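Local coordinates for cell surface protein (Faecalibacterium prausnitzii A2-165, PDB 4GT6) that is of unknown function but, as an extracellular leucine-rich repeat protein of the cell surface, probably binds other proteins, at residues E337-P342 against N360-S365. Numbering follows the deposited sequence.
Sequences ERIAIP and NNIEYS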
loop_
_atom_site.group_PDB
_atom_site.type_symbol
_atom_site.label_atom_id
_atom_site.label_comp_id
_atom_site.label_asym_id
_atom_site.label_seq_id
_atom_site.Cartn_x
_atom_site.Cartn_y
_atom_site.Cartn_z
ATOM N N GLU A 337 19.510 20.640 -16.110
ATOM C CA GLU A 337 19.987 21.759 -16.952
ATOM C C GLU A 337 19.749 21.520 -18.423
ATOM O O GLU A 337 19.499 22.468 -19.167
ATOM C CB GLU A 337 21.511 21.984 -16.776
ATOM C CG GLU A 337 21.977 22.367 -15.385
ATOM C CD GLU A 337 23.480 22.303 -15.158
ATOM O OE1 GLU A 337 24.210 21.795 -16.042
ATOM O OE2 GLU A 337 23.929 22.745 -14.076
ATOM N N ARG A 338 19.897 20.257 -18.853
ATOM C CA ARG A 338 19.825 19.875 -20.247
ATOM C C ARG A 338 18.876 18.712 -20.473
ATOM O O ARG A 338 18.921 17.715 -19.748
ATOM C CB ARG A 338 21.232 19.487 -20.738
ATOM C CG ARG A 338 21.338 19.168 -22.231
ATOM C CD ARG A 338 22.600 18.383 -22.530
ATOM N NE ARG A 338 22.489 17.671 -23.799
ATOM C CZ ARG A 338 22.194 16.380 -23.920
ATOM N NH1 ARG A 338 22.024 15.625 -22.840
ATOM N NH2 ARG A 338 22.099 15.825 -25.121
ATOM N N ILE A 339 18.056 18.825 -21.515
ATOM C CA ILE A 339 17.175 17.730 -21.917
ATOM C C ILE A 339 17.128 17.671 -23.441
ATOM O O ILE A 339 16.912 18.691 -24.092
ATOM C CB ILE A 339 15.756 17.754 -21.271
ATOM C CG1 ILE A 339 14.933 16.498 -21.719
ATOM C CG2 ILE A 339 15.008 19.069 -21.550
ATOM C CD1 ILE A 339 13.972 15.974 -20.734
ATOM N N ALA A 340 17.380 16.486 -23.998
ATOM C CA ALA A 340 17.272 16.276 -25.445
ATOM C C ALA A 340 15.906 15.647 -25.717
ATOM O O ALA A 340 15.589 14.603 -25.147
ATOM C CB ALA A 340 18.404 15.396 -25.955
ATOM N N ILE A 341 15.065 16.333 -26.502
ATOM C CA ILE A 341 13.709 15.877 -26.824
ATOM C C ILE A 341 13.631 15.509 -28.321
ATOM O O ILE A 341 13.873 16.374 -29.169
ATOM C CB ILE A 341 12.664 16.961 -26.432
ATOM C CG1 ILE A 341 12.678 17.196 -24.884
ATOM C CG2 ILE A 341 11.255 16.568 -26.944
ATOM C CD1 ILE A 341 11.904 18.392 -24.374
ATOM N N PRO A 342 13.281 14.243 -28.660
ATOM C CA PRO A 342 13.172 13.871 -30.077
ATOM C C PRO A 342 11.891 14.434 -30.695
ATOM O O PRO A 342 10.922 14.712 -29.970
ATOM C CB PRO A 342 13.159 12.343 -30.030
ATOM C CG PRO A 342 12.502 12.013 -28.724
ATOM C CD PRO A 342 12.957 13.098 -27.771
ATOM N N ASN A 360 17.949 25.257 -18.706
ATOM C CA ASN A 360 18.333 26.331 -19.625
ATOM C C ASN A 360 18.729 25.813 -21.024
ATOM O O ASN A 360 19.014 26.619 -21.907
ATOM C CB ASN A 360 19.486 27.163 -19.024
ATOM C CG ASN A 360 20.745 26.396 -18.657
ATOM O OD1 ASN A 360 21.108 25.378 -19.263
ATOM N ND2 ASN A 360 21.480 26.916 -17.681
ATOM N N ASN A 361 18.751 24.487 -21.227
ATOM C CA ASN A 361 19.157 23.929 -22.507
ATOM C C ASN A 361 18.221 22.803 -22.950
ATOM O O ASN A 361 18.372 21.661 -22.523
ATOM C CB ASN A 361 20.620 23.441 -22.431
ATOM C CG ASN A 361 21.210 22.901 -23.716
ATOM O OD1 ASN A 361 20.690 23.096 -24.824
ATOM N ND2 ASN A 361 22.343 22.230 -23.592
ATOM N N ILE A 362 17.274 23.132 -23.838
ATOM C CA ILE A 362 16.362 22.150 -24.413
ATOM C C ILE A 362 16.849 21.881 -25.841
ATOM O O ILE A 362 16.772 22.768 -26.690
ATOM C CB ILE A 362 14.862 22.594 -24.335
ATOM C CG1 ILE A 362 14.394 22.732 -22.866
ATOM C CG2 ILE A 362 13.944 21.624 -25.114
ATOM C CD1 ILE A 362 13.100 23.558 -22.650
ATOM N N GLU A 363 17.404 20.679 -26.082
ATOM C CA GLU A 363 17.889 20.248 -27.399
ATOM C C GLU A 363 16.765 19.507 -28.115
ATOM O O GLU A 363 16.521 18.336 -27.828
ATOM C CB GLU A 363 19.134 19.343 -27.287
ATOM C CG GLU A 363 20.367 19.977 -26.666
ATOM C CD GLU A 363 21.591 19.079 -26.630
ATOM O OE1 GLU A 363 21.542 17.964 -27.200
ATOM O OE2 GLU A 363 22.607 19.498 -26.029
ATOM N N TYR A 364 16.064 20.193 -29.020
ATOM C CA TYR A 364 14.959 19.612 -29.775
ATOM C C TYR A 364 15.415 19.355 -31.200
ATOM O O TYR A 364 15.904 20.262 -31.872
ATOM C CB TYR A 364 13.742 20.537 -29.708
ATOM C CG TYR A 364 12.527 20.060 -30.470
ATOM C CD1 TYR A 364 11.837 18.914 -30.076
ATOM C CD2 TYR A 364 12.030 20.785 -31.547
ATOM C CE1 TYR A 364 10.688 18.495 -30.750
ATOM C CE2 TYR A 364 10.873 20.391 -32.210
ATOM C CZ TYR A 364 10.225 19.229 -31.830
ATOM O OH TYR A 364 9.089 18.864 -32.504
ATOM N N SER A 365 15.283 18.099 -31.651
ATOM C CA SER A 365 15.747 17.665 -32.967
ATOM C C SER A 365 14.822 18.079 -34.126
ATOM O O SER A 365 15.199 17.895 -35.284
ATOM C CB SER A 365 15.964 16.156 -32.979
ATOM O OG SER A 365 14.796 15.482 -32.546
#
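The guanidinium of Arg338 meets the carboxylate of Glu363 side-on. Glu363 OE2 lies at the guanidinium edge, in its plane, 2.9 Å from Arg338 NE in a nearly straight bond. Arg338 NH2 reaches Glu363 OE1 at 3.0 Å. Both nitrogens stand above the carboxylate plane, the two flat groups 77° apart. Arg338 NH2 also forms a salt bridge with Asp317 OD2, and NH1 a hydrogen bond with Ser315 OG, both on strand 315-317; the charge is probably shared between two carboxylates. An alanine here would probably leave the carboxylates of Glu363 and Asp317 without their shared cation. Asn361 runs beside the arginine stem, its ND2 3.5 Å from Arg338 CG; both side chains set CG anti to the backbone N (chi1 -175° and -177°). Strands 338-341 and 361-364 are parallel neighbours in successive coils of the BspA-type leucine-rich repeat region, near its C-terminal end. Ile339 bonds through N to Asn361 O and through O to Glu363 N. On the opposite face, Ile339 CG2 packs on Ile362 CG1 at 3.9 Å. Ile341 CD1 touches Ile362 CG2, and Ile341 CG2 lies 4.0 Å from Tyr364 CD1. Trp371 packs on Ile341 and Ile362 and meets the Tyr364 ring edge-to-face.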